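Local coordinates for protein N-acetylmuramoyl-L-alanine amidase (Clostridium intestinale URNW, PDB 6SRT) that probably cleaves the amide bond between N-acetylmuramic acid and L-alanine in bacterial peptidoglycan, as a zinc-dependent endolysin amidase, at residues V25-T30 and M54-I59; M43-H48 and G93-G98; A127-L132 and A164-K169; R143-R148 and P153-P158. All coordinates share one frame; numbering follows the deposited sequence.

Interaction 1. Residues V25-T30 and M54-I59; sequences VEVNYT and MTPQKI
Val27 lies against Pro56 and Gln57, and Tyr29 against Pro56, where an extended piece of chain that follows the edge strand 24-25 passes the first turn of helix 56-65. The two backbones stay well apart, with CA of Val27 7.8 Å from CA of Pro56 and CA of Tyr29 7.6 Å from CA of Gln57, so side chains bridge the gap. Thr55 is the N-cap of the helix, its OG1 accepting from Lys58 N at 3.0 Å, and Pro56 is the first residue of the first turn. Val27 uses both of its branches: CG2 faces Pro56 CG at 4.1 Å, while CG1, anti to the backbone N (chi1 177°), reaches Gln57 NE2 at 3.7 Å. The same CG1 sits above one face of the Tyr29 ring, toward its rim. Tyr29 comes in at about a right angle to the proline, and its OH lies 3.4 Å from Pro56 CB; that hydroxyl is hydrogen-bonded to Arg85 O, which anchors the ring's far end to strand 83-85. Gln57, bent at chi2 (87°), carries its amide back to the loop, where one water accepts from NE2 and donates to Asn28 O at 2.7 Å. The chemistry is thus divided: apolar groups meet around buried Pro56, whereas the polar link at exposed Gln57 runs through water, without a direct hydrogen bond between loop and helix.

Interaction 2. Residues M43-H48 and G93-G98; sequences MIVYHH and GSHAPG. With ZN (zinc ion), chain B.
His47 and His95 are joined by a hydrogen bond between their imidazoles, NE2 of His47 donating to ND1 of His95 at 2.9 Å. The bond is somewhat bent (147° at the hydrogen), and each nitrogen lies tilted out of the partner's ring plane. The planes are nearly perpendicular, but the rings meet rim to rim, neither over the face of the other. In His95, chi1 of 67° brings the ring to the strand, and chi2 of 89° turns ND1 to His47; NE2 on the far side of the ring donates to Ala103 O, and these two bonds fix the ring's rotation.

Metal binding occupies the other nitrogen of His47. Its ND1 holds the zinc ion at 2.1 Å, beside His144 and Cys152, making His95 a second-shell residue that orients a zinc ligand and may make its imidazole a slightly stronger donor to the metal.

Apolar contact is slight: Val45 CB approaches His95 CE1, at the edge of that ring, at 4.0 Å.

Strand 43-48 runs between strands 103-108 and 140-143 in the sheet. Val45 and His47 point toward the loop 93-98, and His47 alone of the two reaches the zinc ion, while Ile44 and Tyr46 point to the other side of the sheet, onto helix 119-136.

Interaction 3. Residues A127-L132 and A164-K169; sequences ALSRYL and AKLNVK
Ser129 is the first residue of 127-132 to touch the C-terminal segment: its CB meets Leu166 CD1 at 3.7 Å. The hydroxyl OG does not take part across the contact; it is hydrogen-bonded to Leu125 O one turn back in the helix and to Tyr46 OH of the sheet, so the serine offers its carbon to the leucine and its oxygen elsewhere. Leu166 lies at the C-terminal end of helix 159-165, where the chain closes in a Schellman motif: Asn167 takes a positive phi (62°), and its N bonds back to Ala164 O at 3.1 Å. This is how the last helix of the amidase fold ends against helix 119-136, with Leu166 packed on that helix and touching Met133 there as well. Arg130 follows. CG leaves anti to the backbone N (chi1 174°), and bends at chi2 and chi3 fold the chain past the leucine, the two side chains running in opposite directions. Leu166 CD2 packs on Arg130 CB at 3.8 Å. At the end, NH2 lies 2.8 Å from Leu166 O, which stands at the edge of the guanidinium, near its plane. NH2 also donates to a water at 3.1 Å that in turn donates to Asn167 O, while NH1 is hydrogen-bonded to Asn134 OD1 further along the same helix.

Interaction 4. Residues R143-R148 and P153-P158; sequences RHKDVR and PGNNFP. With ZN (zinc ion), chain B; PO4 (phosphate ion), chain F.
Arg143 and Pro153 bring together two irregular pieces of chain, closest at His144 and Pro153 with 6.3 Å between their CA atoms; the first has helical phi/psi over 144-146, and the second, entered through a cis peptide bond at Pro153, makes a type I turn from Gly154 to Phe157. The proline edge carries the contact, CD lying 3.6 Å from Arg143 CB and across the arginine stem at about a right angle. Beyond the stem the guanidinium grips Asp146 side-on through two bonds of one salt bridge, NE to OD2 at 3.0 Å and almost straight (178°), NH2 to OD1 at 2.8 Å. OD2 also accepts from Arg143 N, from the same face of the carboxylate. Lys145 CD lies over the centre of the guanidinium, at one face. Behind Pro153, its CB rests on one face of the Phe157 ring and Pro158 CD on the opposite face. His144, with CG anti to the backbone N (chi1 -172°), extends away from the proline. Its ND1 binds the zinc ion at 1.9 Å, and NE2 donates to phosphate O2 at 2.7 Å, the oxygen that Arg148 NE also reaches at 2.8 Å. His144, His47 and Cys152 are the three protein ligands of the zinc ion, the His-His-Cys set of the N-acetylmuramoyl-L-alanine amidase 2 family; the phosphate, probably from the crystallisation liquor, may mark part of the substrate pocket.

Interactions 2 and 4 meet at the zinc ion, with centres about 10 Å apart: each supplies a histidine, Cys152 adds the third protein ligand from between 143-148 and 153-158, and strand 43-48 is bonded to the start of 143-148 through Tyr46 O and His144 N. Interaction 3 lies about 17 Å from interaction 2, centre to centre, and touches it through Ser129 and Tyr46. Interaction 1 sits about 25 Å from interaction 3, centre to centre, beyond the chain's centre, where helix 56-65 follows strand 43-48. Along the chain the segments of interactions 1 and 2 alternate, whereas interaction 4 is nested inside interaction 3. Helix 119-136 thus packs on the side of strand 43-48 away from zinc-binding His47.

Interaction 1. Residues V25-T30 and M54-I59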
loop_
_atom_site.group_PDB
_atom_site.type_symbol
_atom_site.label_atom_id
_atom_site.label_comp_id
_atom_site.label_asym_id
_atom_site.label_seq_id
_atom_site.Cartn_x
_atom_site.Cartn_y
_atom_site.Cartn_z
ATOM N N VAL A 25 -12.846 -0.976 1.494
ATOM C CA VAL A 25 -13.771 -1.298 0.391
ATOM C C VAL A 25 -13.258 -2.546 -0.308
ATOM O O VAL A 25 -12.165 -2.510 -0.899
ATOM C CB VAL A 25 -13.988 -0.124 -0.544
ATOM C CG1 VAL A 25 -14.855 -0.498 -1.715
ATOM C CG2 VAL A 25 -14.502 1.103 0.222
ATOM N N GLU A 26 -14.083 -3.572 -0.329
ATOM C CA GLU A 26 -13.722 -4.828 -1.031
ATOM C C GLU A 26 -13.976 -4.556 -2.518
ATOM O O GLU A 26 -14.920 -3.788 -2.941
ATOM C CB GLU A 26 -14.526 -6.007 -0.438
ATOM C CG GLU A 26 -14.289 -6.233 1.044
ATOM C CD GLU A 26 -12.858 -6.468 1.574
ATOM O OE1 GLU A 26 -12.090 -6.961 0.836
ATOM O OE2 GLU A 26 -12.582 -6.328 2.817
ATOM N N VAL A 27 -13.106 -5.060 -3.329
ATOM C CA VAL A 27 -13.200 -4.927 -4.785
ATOM C C VAL A 27 -13.204 -6.317 -5.384
ATOM O O VAL A 27 -12.540 -7.189 -4.902
ATOM C CB VAL A 27 -12.059 -4.087 -5.355
ATOM C CG1 VAL A 27 -12.110 -4.011 -6.852
ATOM C CG2 VAL A 27 -11.993 -2.729 -4.687
ATOM N N ASN A 28 -14.062 -6.514 -6.376
ATOM C CA ASN A 28 -14.157 -7.755 -7.166
ATOM C C ASN A 28 -13.042 -7.756 -8.189
ATOM O O ASN A 28 -13.029 -6.921 -9.087
ATOM C CB ASN A 28 -15.563 -7.857 -7.766
ATOM C CG ASN A 28 -16.609 -8.057 -6.692
ATOM O OD1 ASN A 28 -16.403 -8.846 -5.760
ATOM N ND2 ASN A 28 -17.731 -7.349 -6.814
ATOM N N TYR A 29 -12.094 -8.659 -8.001
ATOM C CA TYR A 29 -11.011 -8.889 -8.988
ATOM C C TYR A 29 -11.114 -10.306 -9.581
ATOM O O TYR A 29 -11.598 -11.266 -8.929
ATOM C CB TYR A 29 -9.646 -8.800 -8.329
ATOM C CG TYR A 29 -9.346 -7.458 -7.697
ATOM C CD1 TYR A 29 -9.128 -6.319 -8.466
ATOM C CD2 TYR A 29 -9.281 -7.299 -6.332
ATOM C CE1 TYR A 29 -8.850 -5.085 -7.931
ATOM C CE2 TYR A 29 -9.036 -6.064 -5.774
ATOM C CZ TYR A 29 -8.844 -4.927 -6.557
ATOM O OH TYR A 29 -8.596 -3.699 -5.997
ATOM N N THR A 30 -10.591 -10.446 -10.787
ATOM C CA THR A 30 -10.357 -11.771 -11.389
ATOM C C THR A 30 -8.859 -11.936 -11.564
ATOM O O THR A 30 -8.250 -11.313 -12.468
ATOM C CB THR A 30 -11.008 -11.831 -12.780
ATOM O OG1 THR A 30 -12.416 -11.626 -12.653
ATOM C CG2 THR A 30 -10.781 -13.170 -13.438
ATOM N N MET A 54 -6.892 7.097 -11.086
ATOM C CA MET A 54 -6.920 5.659 -11.333
ATOM C C MET A 54 -7.826 4.981 -10.326
ATOM O O MET A 54 -7.728 5.121 -9.102
ATOM C CB MET A 54 -5.579 4.976 -11.389
ATOM C CG MET A 54 -4.825 5.393 -12.674
ATOM S SD MET A 54 -3.408 4.344 -12.862
ATOM C CE MET A 54 -2.668 4.689 -11.319
ATOM N N THR A 55 -8.750 4.188 -10.857
ATOM C CA THR A 55 -9.541 3.267 -10.040
ATOM C C THR A 55 -8.647 2.096 -9.650
ATOM O O THR A 55 -7.664 1.779 -10.303
ATOM C CB THR A 55 -10.746 2.727 -10.797
ATOM O OG1 THR A 55 -10.273 2.086 -11.978
ATOM C CG2 THR A 55 -11.692 3.865 -11.162
ATOM N N PRO A 56 -9.005 1.301 -8.615
ATOM C CA PRO A 56 -8.307 0.065 -8.343
ATOM C C PRO A 56 -8.360 -0.907 -9.521
ATOM O O PRO A 56 -7.402 -1.615 -9.773
ATOM C CB PRO A 56 -8.969 -0.473 -7.040
ATOM C CG PRO A 56 -10.300 0.235 -6.951
ATOM C CD PRO A 56 -10.082 1.554 -7.633
ATOM N N GLN A 57 -9.481 -0.902 -10.268
ATOM C CA GLN A 57 -9.569 -1.790 -11.436
ATOM C C GLN A 57 -8.565 -1.372 -12.525
ATOM O O GLN A 57 -7.988 -2.273 -13.198
ATOM C CB GLN A 57 -10.989 -1.802 -11.984
ATOM C CG GLN A 57 -12.036 -2.387 -11.035
ATOM C CD GLN A 57 -12.647 -1.421 -10.051
ATOM O OE1 GLN A 57 -12.218 -0.238 -9.939
ATOM N NE2 GLN A 57 -13.734 -1.856 -9.398
ATOM N N LYS A 58 -8.305 -0.076 -12.708
ATOM C CA LYS A 58 -7.295 0.371 -13.678
ATOM C C LYS A 58 -5.911 -0.084 -13.250
ATOM O O LYS A 58 -5.119 -0.514 -14.071
ATOM C CB LYS A 58 -7.358 1.886 -13.871
ATOM C CG LYS A 58 -6.350 2.358 -14.883
ATOM C CD LYS A 58 -6.743 2.000 -16.313
ATOM C CE LYS A 58 -6.034 2.835 -17.359
ATOM N NZ LYS A 58 -6.288 2.237 -18.686
ATOM N N ILE A 59 -5.600 0.071 -11.955
ATOM C CA ILE A 59 -4.288 -0.423 -11.454
ATOM C C ILE A 59 -4.177 -1.928 -11.743
ATOM O O ILE A 59 -3.144 -2.391 -12.189
ATOM C CB ILE A 59 -4.135 -0.080 -9.964
ATOM C CG1 ILE A 59 -4.106 1.439 -9.772
ATOM C CG2 ILE A 59 -2.883 -0.703 -9.483
ATOM C CD1 ILE A 59 -3.968 1.862 -8.327
HETATM O O HOH W 1 -14.401 -4.666 -9.790
#

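Interaction 2. Residues M43-H48 and G93-G98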
loop_
_atom_site.group_PDB
_atom_site.type_symbol
_atom_site.label_atom_id
_atom_site.label_comp_id
_atom_site.label_asym_id
_atom_site.label_seq_id
_atom_site.Cartn_x
_atom_site.Cartn_y
_atom_site.Cartn_z
ATOM N N MET A 43 6.770 -6.116 7.610
ATOM C CA MET A 43 7.156 -4.794 7.034
ATOM C C MET A 43 5.893 -4.227 6.403
ATOM O O MET A 43 5.035 -4.984 5.914
ATOM C CB MET A 43 8.278 -4.972 6.006
ATOM C CG MET A 43 8.842 -3.700 5.512
ATOM S SD MET A 43 9.941 -4.068 4.107
ATOM C CE MET A 43 11.312 -4.754 5.033
ATOM N N ILE A 44 5.787 -2.883 6.409
ATOM C CA ILE A 44 4.844 -2.149 5.576
ATOM C C ILE A 44 5.675 -1.223 4.673
ATOM O O ILE A 44 6.567 -0.553 5.161
ATOM C CB ILE A 44 3.864 -1.329 6.421
ATOM C CG1 ILE A 44 2.964 -2.211 7.233
ATOM C CG2 ILE A 44 3.090 -0.333 5.579
ATOM C CD1 ILE A 44 2.268 -1.514 8.328
ATOM N N VAL A 45 5.371 -1.267 3.392
ATOM C CA VAL A 45 6.050 -0.447 2.357
ATOM C C VAL A 45 5.031 0.505 1.721
ATOM O O VAL A 45 3.957 0.064 1.239
ATOM C CB VAL A 45 6.726 -1.290 1.275
ATOM C CG1 VAL A 45 7.378 -0.409 0.227
ATOM C CG2 VAL A 45 7.752 -2.234 1.858
ATOM N N TYR A 46 5.381 1.805 1.730
ATOM C CA TYR A 46 4.524 2.852 1.170
ATOM C C TYR A 46 4.936 3.199 -0.262
ATOM O O TYR A 46 6.118 3.332 -0.587
ATOM C CB TYR A 46 4.586 4.135 2.009
ATOM C CG TYR A 46 4.124 3.940 3.436
ATOM C CD1 TYR A 46 2.788 3.867 3.707
ATOM C CD2 TYR A 46 4.985 3.820 4.496
ATOM C CE1 TYR A 46 2.282 3.641 4.979
ATOM C CE2 TYR A 46 4.525 3.664 5.764
ATOM C CZ TYR A 46 3.175 3.529 6.020
ATOM O OH TYR A 46 2.819 3.274 7.325
ATOM N N HIS A 47 3.895 3.361 -1.095
ATOM C CA HIS A 47 3.996 3.651 -2.536
ATOM C C HIS A 47 3.149 4.850 -2.920
ATOM O O HIS A 47 2.169 5.141 -2.251
ATOM C CB HIS A 47 3.522 2.470 -3.333
ATOM C CG HIS A 47 4.294 1.210 -3.113
ATOM N ND1 HIS A 47 5.396 0.930 -3.887
ATOM C CD2 HIS A 47 4.100 0.185 -2.267
ATOM C CE1 HIS A 47 5.865 -0.254 -3.521
ATOM N NE2 HIS A 47 5.123 -0.711 -2.497
ATOM N N HIS A 48 3.505 5.453 -4.045
ATOM C CA HIS A 48 2.586 6.352 -4.771
ATOM C C HIS A 48 2.323 5.744 -6.120
ATOM O O HIS A 48 3.040 4.869 -6.585
ATOM C CB HIS A 48 3.090 7.795 -4.835
ATOM C CG HIS A 48 4.255 8.121 -5.686
ATOM N ND1 HIS A 48 4.579 9.454 -5.976
ATOM C CD2 HIS A 48 5.135 7.321 -6.329
ATOM C CE1 HIS A 48 5.635 9.449 -6.731
ATOM N NE2 HIS A 48 5.993 8.165 -6.993
ATOM N N GLY A 93 1.951 -10.030 -2.471
ATOM C CA GLY A 93 1.668 -8.969 -3.453
ATOM C C GLY A 93 2.746 -8.894 -4.510
ATOM O O GLY A 93 3.671 -9.757 -4.579
ATOM N N SER A 94 2.641 -7.850 -5.304
ATOM C CA SER A 94 3.573 -7.538 -6.376
ATOM C C SER A 94 3.854 -6.042 -6.362
ATOM O O SER A 94 3.347 -5.294 -7.227
ATOM C CB SER A 94 2.975 -7.919 -7.761
ATOM O OG SER A 94 2.648 -9.298 -7.831
ATOM N N HIS A 95 4.563 -5.607 -5.362
ATOM C CA HIS A 95 4.826 -4.165 -5.167
ATOM C C HIS A 95 6.279 -3.856 -4.883
ATOM O O HIS A 95 6.669 -2.708 -5.177
ATOM C CB HIS A 95 3.886 -3.542 -4.146
ATOM C CG HIS A 95 4.118 -4.062 -2.747
ATOM N ND1 HIS A 95 4.999 -3.507 -1.863
ATOM C CD2 HIS A 95 3.639 -5.189 -2.160
ATOM C CE1 HIS A 95 5.043 -4.262 -0.785
ATOM N NE2 HIS A 95 4.208 -5.287 -0.928
ATOM N N ALA A 96 7.096 -4.771 -4.366
ATOM C CA ALA A 96 8.506 -4.458 -4.009
ATOM C C ALA A 96 9.301 -5.765 -4.156
ATOM O O ALA A 96 9.487 -6.480 -3.180
ATOM C CB ALA A 96 8.637 -3.871 -2.656
ATOM N N PRO A 97 9.698 -6.132 -5.407
ATOM C CA PRO A 97 10.434 -7.368 -5.597
ATOM C C PRO A 97 11.636 -7.454 -4.629
ATOM O O PRO A 97 12.416 -6.520 -4.482
ATOM C CB PRO A 97 10.866 -7.340 -7.048
ATOM C CG PRO A 97 9.833 -6.438 -7.713
ATOM C CD PRO A 97 9.532 -5.393 -6.656
ATOM N N GLY A 98 11.740 -8.589 -3.975
ATOM C CA GLY A 98 12.738 -8.873 -2.970
ATOM C C GLY A 98 12.203 -8.854 -1.577
ATOM O O GLY A 98 12.758 -9.599 -0.755
HETATM ZN ZN ZN B . 6.393 2.080 -5.270
#

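Interaction 3. Residues A127-L132 and A164-K169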
loop_
_atom_site.group_PDB
_atom_site.type_symbol
_atom_site.label_atom_id
_atom_site.label_comp_id
_atom_site.label_asym_id
_atom_site.label_seq_id
_atom_site.Cartn_x
_atom_site.Cartn_y
_atom_site.Cartn_z
ATOM N N ALA A 127 -4.673 5.280 10.086
ATOM C CA ALA A 127 -5.614 4.289 10.616
ATOM C C ALA A 127 -5.275 2.910 10.048
ATOM O O ALA A 127 -5.287 1.900 10.803
ATOM C CB ALA A 127 -7.011 4.669 10.306
ATOM N N LEU A 128 -5.010 2.813 8.776
ATOM C CA LEU A 128 -4.739 1.523 8.157
ATOM C C LEU A 128 -3.390 0.988 8.655
ATOM O O LEU A 128 -3.278 -0.234 8.947
ATOM C CB LEU A 128 -4.655 1.708 6.636
ATOM C CG LEU A 128 -4.290 0.452 5.845
ATOM C CD1 LEU A 128 -5.311 -0.644 5.984
ATOM C CD2 LEU A 128 -4.102 0.807 4.364
ATOM N N SER A 129 -2.382 1.837 8.740
ATOM C CA SER A 129 -1.077 1.347 9.232
ATOM C C SER A 129 -1.205 0.818 10.676
ATOM O O SER A 129 -0.665 -0.260 10.946
ATOM C CB SER A 129 -0.035 2.430 9.137
ATOM O OG SER A 129 0.158 2.892 7.805
ATOM N N ARG A 130 -1.859 1.552 11.544
ATOM C CA ARG A 130 -1.980 1.094 12.925
ATOM C C ARG A 130 -2.745 -0.233 12.989
ATOM O O ARG A 130 -2.412 -1.147 13.747
ATOM C CB ARG A 130 -2.588 2.174 13.795
ATOM C CG ARG A 130 -2.910 1.761 15.240
ATOM C CD ARG A 130 -1.759 1.115 15.954
ATOM N NE ARG A 130 -0.529 1.930 16.002
ATOM C CZ ARG A 130 0.685 1.461 16.233
ATOM N NH1 ARG A 130 0.868 0.137 16.416
ATOM N NH2 ARG A 130 1.728 2.267 16.329
ATOM N N TYR A 131 -3.794 -0.361 12.186
ATOM C CA TYR A 131 -4.539 -1.623 12.095
ATOM C C TYR A 131 -3.609 -2.800 11.752
ATOM O O TYR A 131 -3.628 -3.851 12.435
ATOM C CB TYR A 131 -5.681 -1.504 11.082
ATOM C CG TYR A 131 -6.178 -2.837 10.556
ATOM C CD1 TYR A 131 -6.964 -3.719 11.283
ATOM C CD2 TYR A 131 -5.914 -3.161 9.223
ATOM C CE1 TYR A 131 -7.358 -4.960 10.737
ATOM C CE2 TYR A 131 -6.277 -4.337 8.671
ATOM C CZ TYR A 131 -7.036 -5.205 9.403
ATOM O OH TYR A 131 -7.399 -6.388 8.814
ATOM N N LEU A 132 -2.795 -2.640 10.713
ATOM C CA LEU A 132 -1.876 -3.705 10.311
ATOM C C LEU A 132 -0.795 -3.949 11.336
ATOM O O LEU A 132 -0.414 -5.102 11.564
ATOM C CB LEU A 132 -1.270 -3.374 8.945
ATOM C CG LEU A 132 -2.249 -3.317 7.766
ATOM C CD1 LEU A 132 -1.546 -2.752 6.540
ATOM C CD2 LEU A 132 -2.859 -4.671 7.459
ATOM N N ALA A 164 6.045 9.454 13.136
ATOM C CA ALA A 164 5.852 10.204 14.389
ATOM C C ALA A 164 4.455 9.951 14.963
ATOM O O ALA A 164 4.347 9.642 16.183
ATOM C CB ALA A 164 6.122 11.670 14.189
ATOM N N LYS A 165 3.403 10.017 14.136
ATOM C CA LYS A 165 2.046 9.773 14.608
ATOM C C LYS A 165 1.878 8.336 15.089
ATOM O O LYS A 165 1.085 8.127 16.006
ATOM C CB LYS A 165 1.063 10.093 13.507
ATOM C CG LYS A 165 0.929 11.596 13.277
ATOM C CD LYS A 165 0.023 12.034 12.184
ATOM C CE LYS A 165 -0.404 13.482 12.397
ATOM N NZ LYS A 165 -1.217 13.999 11.271
ATOM N N LEU A 166 2.565 7.403 14.469
ATOM C CA LEU A 166 2.481 5.980 14.872
ATOM C C LEU A 166 3.456 5.619 15.976
ATOM O O LEU A 166 3.476 4.455 16.390
ATOM C CB LEU A 166 2.703 5.144 13.629
ATOM C CG LEU A 166 1.616 5.236 12.585
ATOM C CD1 LEU A 166 2.053 4.634 11.248
ATOM C CD2 LEU A 166 0.320 4.557 13.030
ATOM N N ASN A 167 4.267 6.556 16.436
ATOM C CA ASN A 167 5.239 6.315 17.524
ATOM C C ASN A 167 6.239 5.249 17.088
ATOM O O ASN A 167 6.561 4.348 17.910
ATOM C CB ASN A 167 4.550 5.953 18.841
ATOM C CG ASN A 167 5.524 5.941 20.011
ATOM O OD1 ASN A 167 6.491 6.715 20.032
ATOM N ND2 ASN A 167 5.261 5.102 20.975
ATOM N N VAL A 168 6.774 5.367 15.887
ATOM C CA VAL A 168 7.829 4.464 15.377
ATOM C C VAL A 168 9.102 5.276 15.213
ATOM O O VAL A 168 9.047 6.311 14.579
ATOM C CB VAL A 168 7.410 4.024 13.953
ATOM C CG1 VAL A 168 8.547 3.380 13.214
ATOM C CG2 VAL A 168 6.287 3.104 14.062
ATOM N N LYS A 169 10.226 4.755 15.667
ATOM C CA LYS A 169 11.500 5.512 15.641
ATOM C C LYS A 169 12.357 5.112 14.448
ATOM O O LYS A 169 13.309 5.819 14.069
ATOM C CB LYS A 169 12.313 5.191 16.892
ATOM C CG LYS A 169 11.682 5.515 18.229
ATOM C CD LYS A 169 12.033 6.875 18.790
ATOM C CE LYS A 169 11.783 6.965 20.279
ATOM N NZ LYS A 169 10.411 6.514 20.632
ATOM O OXT LYS A 169 12.163 4.088 13.885
HETATM O O HOH W 2 4.586 2.164 17.543
#

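Interaction 4. Residues R143-R148 and P153-P158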
loop_
_atom_site.group_PDB
_atom_site.type_symbol
_atom_site.label_atom_id
_atom_site.label_comp_id
_atom_site.label_asym_id
_atom_site.label_seq_id
_atom_site.Cartn_x
_atom_site.Cartn_y
_atom_site.Cartn_z
ATOM N N ARG A 143 9.651 3.189 3.062
ATOM C CA ARG A 143 9.262 3.709 1.762
ATOM C C ARG A 143 9.712 2.715 0.679
ATOM O O ARG A 143 10.746 2.019 0.864
ATOM C CB ARG A 143 9.977 5.023 1.499
ATOM C CG ARG A 143 9.593 6.091 2.514
ATOM C CD ARG A 143 10.408 7.321 2.408
ATOM N NE ARG A 143 11.733 6.983 2.827
ATOM C CZ ARG A 143 12.736 7.859 2.889
ATOM N NH1 ARG A 143 12.522 9.146 2.674
ATOM N NH2 ARG A 143 13.948 7.398 3.146
ATOM N N HIS A 144 9.045 2.706 -0.476
ATOM C CA HIS A 144 9.547 1.864 -1.596
ATOM C C HIS A 144 11.037 2.148 -1.870
ATOM O O HIS A 144 11.826 1.230 -2.034
ATOM C CB HIS A 144 8.644 2.045 -2.801
ATOM C CG HIS A 144 8.911 1.105 -3.953
ATOM N ND1 HIS A 144 8.145 1.239 -5.114
ATOM C CD2 HIS A 144 9.810 0.115 -4.121
ATOM C CE1 HIS A 144 8.646 0.312 -5.958
ATOM N NE2 HIS A 144 9.645 -0.382 -5.373
ATOM N N LYS A 145 11.412 3.428 -1.866
ATOM C CA LYS A 145 12.810 3.829 -2.181
ATOM C C LYS A 145 13.806 3.344 -1.107
ATOM O O LYS A 145 15.008 3.360 -1.404
ATOM C CB LYS A 145 12.925 5.338 -2.323
ATOM C CG LYS A 145 12.578 6.132 -1.073
ATOM C CD LYS A 145 12.962 7.538 -1.108
ATOM C CE LYS A 145 12.203 8.338 -2.091
ATOM N NZ LYS A 145 12.495 9.801 -1.904
ATOM N N ASP A 146 13.339 2.875 0.053
ATOM C CA ASP A 146 14.220 2.326 1.111
ATOM C C ASP A 146 14.581 0.883 0.787
ATOM O O ASP A 146 15.480 0.345 1.444
ATOM C CB ASP A 146 13.599 2.451 2.508
ATOM C CG ASP A 146 13.378 3.875 2.953
ATOM O OD1 ASP A 146 14.278 4.701 2.669
ATOM O OD2 ASP A 146 12.353 4.115 3.585
ATOM N N VAL A 147 13.834 0.202 -0.078
ATOM C CA VAL A 147 14.047 -1.234 -0.368
ATOM C C VAL A 147 14.457 -1.487 -1.792
ATOM O O VAL A 147 14.950 -2.585 -2.094
ATOM C CB VAL A 147 12.871 -2.118 0.080
ATOM C CG1 VAL A 147 12.690 -2.013 1.570
ATOM C CG2 VAL A 147 11.575 -1.784 -0.604
ATOM N N ARG A 148 14.229 -0.518 -2.681
ATOM C CA ARG A 148 14.512 -0.623 -4.122
ATOM C C ARG A 148 14.938 0.755 -4.647
ATOM O O ARG A 148 14.656 1.736 -4.024
ATOM C CB ARG A 148 13.339 -1.075 -4.966
ATOM C CG ARG A 148 12.762 -2.364 -4.486
ATOM C CD ARG A 148 13.451 -3.513 -5.116
ATOM N NE ARG A 148 13.052 -3.536 -6.526
ATOM C CZ ARG A 148 13.488 -4.397 -7.370
ATOM N NH1 ARG A 148 13.141 -4.382 -8.622
ATOM N NH2 ARG A 148 14.339 -5.296 -6.949
ATOM N N PRO A 153 7.980 6.668 -2.712
ATOM C CA PRO A 153 6.623 7.262 -2.914
ATOM C C PRO A 153 6.583 8.773 -3.110
ATOM O O PRO A 153 5.547 9.369 -2.820
ATOM C CB PRO A 153 5.957 6.827 -1.623
ATOM C CG PRO A 153 7.022 6.980 -0.608
ATOM C CD PRO A 153 8.234 6.421 -1.293
ATOM N N GLY A 154 7.684 9.335 -3.616
ATOM C CA GLY A 154 7.708 10.746 -3.975
ATOM C C GLY A 154 8.266 11.629 -2.881
ATOM O O GLY A 154 8.155 11.340 -1.685
ATOM N N ASN A 155 8.866 12.743 -3.294
ATOM C CA ASN A 155 9.657 13.567 -2.364
ATOM C C ASN A 155 8.861 14.086 -1.211
ATOM O O ASN A 155 9.413 14.262 -0.109
ATOM C CB ASN A 155 10.248 14.722 -3.138
ATOM C CG ASN A 155 11.229 14.322 -4.207
ATOM O OD1 ASN A 155 11.920 13.331 -4.013
ATOM N ND2 ASN A 155 11.407 15.155 -5.240
ATOM N N ASN A 156 7.613 14.453 -1.475
ATOM C CA ASN A 156 6.749 15.055 -0.453
ATOM C C ASN A 156 6.007 14.038 0.399
ATOM O O ASN A 156 5.256 14.450 1.268
ATOM C CB ASN A 156 5.733 15.986 -1.093
ATOM C CG ASN A 156 6.304 17.124 -1.933
ATOM O OD1 ASN A 156 5.664 17.523 -2.955
ATOM N ND2 ASN A 156 7.460 17.612 -1.560
ATOM N N PHE A 157 6.178 12.745 0.152
ATOM C CA PHE A 157 5.385 11.744 0.940
ATOM C C PHE A 157 5.770 11.917 2.406
ATOM O O PHE A 157 6.962 12.020 2.703
ATOM C CB PHE A 157 5.710 10.340 0.425
ATOM C CG PHE A 157 4.786 9.344 1.049
ATOM C CD1 PHE A 157 3.533 9.126 0.530
ATOM C CD2 PHE A 157 5.190 8.559 2.127
ATOM C CE1 PHE A 157 2.671 8.209 1.129
ATOM C CE2 PHE A 157 4.319 7.679 2.712
ATOM C CZ PHE A 157 3.065 7.476 2.206
ATOM N N PRO A 158 4.783 12.034 3.313
ATOM C CA PRO A 158 5.057 12.496 4.680
ATOM C C PRO A 158 5.480 11.375 5.626
ATOM O O PRO A 158 4.858 11.068 6.635
ATOM C CB PRO A 158 3.737 13.158 5.027
ATOM C CG PRO A 158 2.744 12.236 4.423
ATOM C CD PRO A 158 3.320 11.911 3.046
HETATM ZN ZN ZN B . 6.393 2.080 -5.270
HETATM P P PO4 F . 10.482 -1.717 -8.531
HETATM O O1 PO4 F . 11.251 -0.476 -8.974
HETATM O O2 PO4 F . 10.785 -1.981 -7.192
HETATM O O3 PO4 F . 10.762 -2.855 -9.442
HETATM O O4 PO4 F . 8.973 -1.436 -8.657
HETATM O O HOH W 3 9.652 10.766 2.306
HETATM O O HOH W 4 9.659 9.494 -0.197
#